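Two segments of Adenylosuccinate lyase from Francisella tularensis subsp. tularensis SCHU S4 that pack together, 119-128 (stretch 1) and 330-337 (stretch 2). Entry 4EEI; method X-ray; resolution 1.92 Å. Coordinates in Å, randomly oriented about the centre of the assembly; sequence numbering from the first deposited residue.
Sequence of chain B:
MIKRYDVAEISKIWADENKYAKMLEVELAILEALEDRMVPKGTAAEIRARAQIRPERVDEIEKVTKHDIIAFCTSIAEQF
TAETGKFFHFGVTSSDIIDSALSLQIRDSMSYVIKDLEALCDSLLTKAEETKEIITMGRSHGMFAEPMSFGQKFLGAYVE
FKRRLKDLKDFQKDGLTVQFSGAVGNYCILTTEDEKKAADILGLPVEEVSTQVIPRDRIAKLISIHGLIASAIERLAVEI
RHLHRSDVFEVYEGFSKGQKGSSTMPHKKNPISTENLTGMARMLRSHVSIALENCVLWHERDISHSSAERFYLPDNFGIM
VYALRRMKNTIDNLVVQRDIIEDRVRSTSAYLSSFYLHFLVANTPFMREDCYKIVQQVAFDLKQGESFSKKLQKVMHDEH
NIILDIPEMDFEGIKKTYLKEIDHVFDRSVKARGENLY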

# COMPACT_ATOMS: atom_id res chain seq x y z
N ALA B 119 -2.15 27.88 7.17
CA ALA B 119 -3.43 28.48 7.50
C ALA B 119 -4.29 27.51 8.32
O ALA B 119 -5.04 27.94 9.20
CB ALA B 119 -4.16 28.92 6.23
N LEU B 120 -4.20 26.22 8.02
CA LEU B 120 -4.93 25.22 8.79
C LEU B 120 -4.38 25.15 10.22
O LEU B 120 -5.14 25.03 11.18
CB LEU B 120 -4.85 23.84 8.13
CG LEU B 120 -5.42 22.71 9.00
CD1 LEU B 120 -6.89 22.98 9.34
CD2 LEU B 120 -5.26 21.36 8.33
N CYS B 121 -3.06 25.24 10.34
CA CYS B 121 -2.42 25.32 11.66
C CYS B 121 -2.96 26.51 12.43
O CYS B 121 -3.37 26.37 13.59
CB CYS B 121 -0.89 25.43 11.54
SG CYS B 121 -0.12 23.88 10.97
N ASP B 122 -2.98 27.67 11.79
CA ASP B 122 -3.53 28.87 12.42
C ASP B 122 -4.95 28.68 12.93
O ASP B 122 -5.28 29.07 14.05
CB ASP B 122 -3.49 30.07 11.46
CG ASP B 122 -2.08 30.45 11.05
OD1 ASP B 122 -1.13 30.07 11.76
OD2 ASP B 122 -1.94 31.15 10.02
N SER B 123 -5.81 28.09 12.10
CA SER B 123 -7.21 27.89 12.47
C SER B 123 -7.37 26.90 13.63
O SER B 123 -8.25 27.07 14.49
CB SER B 123 -8.03 27.44 11.26
OG SER B 123 -8.32 28.54 10.42
N LEU B 124 -6.56 25.85 13.63
CA LEU B 124 -6.57 24.86 14.72
C LEU B 124 -6.16 25.48 16.06
O LEU B 124 -6.79 25.20 17.09
CB LEU B 124 -5.65 23.68 14.38
CG LEU B 124 -6.24 22.71 13.35
CD1 LEU B 124 -5.18 21.72 12.93
CD2 LEU B 124 -7.43 21.97 13.95
N LEU B 125 -5.12 26.31 16.06
CA LEU B 125 -4.69 26.99 17.29
C LEU B 125 -5.75 27.99 17.76
O LEU B 125 -5.99 28.16 18.97
CB LEU B 125 -3.34 27.69 17.08
CG LEU B 125 -2.72 28.37 18.31
CD1 LEU B 125 -2.66 27.39 19.47
CD2 LEU B 125 -1.33 28.91 18.00
N THR B 126 -6.38 28.67 16.80
CA THR B 126 -7.47 29.58 17.12
C THR B 126 -8.58 28.82 17.83
O THR B 126 -9.11 29.28 18.83
CB THR B 126 -8.00 30.28 15.88
OG1 THR B 126 -7.03 31.22 15.41
CG2 THR B 126 -9.30 31.02 16.20
N LYS B 127 -8.92 27.65 17.30
CA LYS B 127 -9.93 26.82 17.95
C LYS B 127 -9.47 26.31 19.32
O LYS B 127 -10.26 26.29 20.27
CB LYS B 127 -10.28 25.64 17.05
CG LYS B 127 -11.76 25.28 17.08
CD LYS B 127 -12.63 26.37 16.45
CE LYS B 127 -14.10 25.96 16.47
NZ LYS B 127 -14.96 26.76 15.55
N ALA B 128 -8.21 25.92 19.43
CA ALA B 128 -7.64 25.50 20.71
C ALA B 128 -7.67 26.60 21.78
O ALA B 128 -8.00 26.34 22.94
CB ALA B 128 -6.23 24.96 20.53
N THR B 330 -13.92 24.06 7.71
CA THR B 330 -14.70 23.22 8.61
C THR B 330 -14.33 23.47 10.08
O THR B 330 -15.20 23.54 10.94
CB THR B 330 -14.53 21.72 8.25
OG1 THR B 330 -15.13 21.47 6.97
CG2 THR B 330 -15.20 20.84 9.28
N ILE B 331 -13.04 23.60 10.36
CA ILE B 331 -12.61 23.95 11.72
C ILE B 331 -13.13 25.34 12.11
O ILE B 331 -13.71 25.52 13.19
CB ILE B 331 -11.08 23.90 11.86
CG1 ILE B 331 -10.56 22.47 11.67
CG2 ILE B 331 -10.65 24.46 13.23
CD1 ILE B 331 -11.07 21.48 12.71
N ASP B 332 -12.92 26.34 11.24
CA ASP B 332 -13.41 27.69 11.53
C ASP B 332 -14.90 27.71 11.85
O ASP B 332 -15.33 28.42 12.76
CB ASP B 332 -13.17 28.65 10.36
CG ASP B 332 -11.70 28.98 10.17
OD1 ASP B 332 -10.92 28.80 11.12
OD2 ASP B 332 -11.34 29.44 9.06
N ASN B 333 -15.68 26.94 11.10
CA ASN B 333 -17.13 27.02 11.20
C ASN B 333 -17.75 26.01 12.16
O ASN B 333 -18.95 26.02 12.39
CB ASN B 333 -17.77 26.91 9.81
CG ASN B 333 -17.42 28.09 8.91
OD1 ASN B 333 -17.33 29.22 9.37
ND2 ASN B 333 -17.21 27.82 7.63
N LEU B 334 -16.92 25.13 12.72
CA LEU B 334 -17.38 24.11 13.66
C LEU B 334 -18.08 24.76 14.86
O LEU B 334 -17.57 25.73 15.42
CB LEU B 334 -16.18 23.28 14.15
CG LEU B 334 -16.47 22.00 14.94
CD1 LEU B 334 -17.18 21.00 14.03
CD2 LEU B 334 -15.17 21.37 15.48
N VAL B 335 -19.25 24.24 15.24
CA VAL B 335 -19.95 24.77 16.41
C VAL B 335 -19.65 23.86 17.60
O VAL B 335 -19.92 22.66 17.55
CB VAL B 335 -21.47 24.88 16.18
CG1 VAL B 335 -22.18 25.33 17.46
CG2 VAL B 335 -21.76 25.86 15.04
N VAL B 336 -19.05 24.42 18.64
CA VAL B 336 -18.69 23.66 19.83
C VAL B 336 -19.80 23.82 20.89
O VAL B 336 -20.17 24.95 21.26
CB VAL B 336 -17.32 24.09 20.39
CG1 VAL B 336 -16.99 23.33 21.65
CG2 VAL B 336 -16.22 23.86 19.34
N GLN B 337 -20.37 22.71 21.35
CA GLN B 337 -21.53 22.81 22.24
C GLN B 337 -21.12 22.68 23.70
O GLN B 337 -21.16 21.60 24.29
CB GLN B 337 -22.62 21.80 21.86
CG GLN B 337 -23.05 21.91 20.41
CD GLN B 337 -24.39 21.26 20.15
OE1 GLN B 337 -25.39 21.94 19.98
NE2 GLN B 337 -24.40 19.93 20.12
O HOH W 1 -10.70 28.37 13.85

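Stretch 1 is one continuous helix. Stretch 2 begins as helix and has a short strand at Val 335 and Val 336. Together they bury 358 Å² of surface, most of it from Lys 127 and Ile 331.

Ile 331 makes the apolar centre of the contact. Its side chain points toward the helix and sits as a knob among Leu 120, Ser 123, Leu 124 and Lys 127. Leu 120, Leu 124 and Lys 127 follow each other at steps of four and three, and Ser 123 lies beside Leu 124, so all four line one face of the helix. Ile 331 CD1 lies 3.9 Å from Leu 124 CD2, and Ile 331 CG1 lies 4.4 Å from Leu 120 CD1. Both leucines leave their backbone sideways, but their ends come nearer. Ile 331 CG2 packs 4.0 Å from Lys 127 CB. The branched isoleucine can thus touch several neighbours at once.

The CA-to-CB bond of Asp 332 points away, yet its carboxylate comes back to the helix. Ser 123 OG donates a hydrogen bond to Asp 332 OD1 at 2.7 Å. One water donates to the same Asp 332 OD1 and to Ser 123 O, each at 2.8 Å. The backbones come closest here, with Ser 123 CA and Asp 332 CA 6.3 Å apart.

Asn 333 is exposed and points away. Around it the chain turns, and carbonyls gather near the Lys 127 ammonium. Lys 127 NZ donates to Ile 331 O at 2.9 Å and to Leu 334 O at 2.8 Å. The bond from Lys 127 NZ to Asp 332 O, at 3.3 Å, is weak. The long side chain carries the charge to these acceptors, while its buried methylenes pack against apolar neighbours. Leu 334 is buried and its CA-to-CB bond points toward the helix.

Val 335 points away. Val 336 points back, and its CG2 lies 4.1 Å from Lys 127 CE.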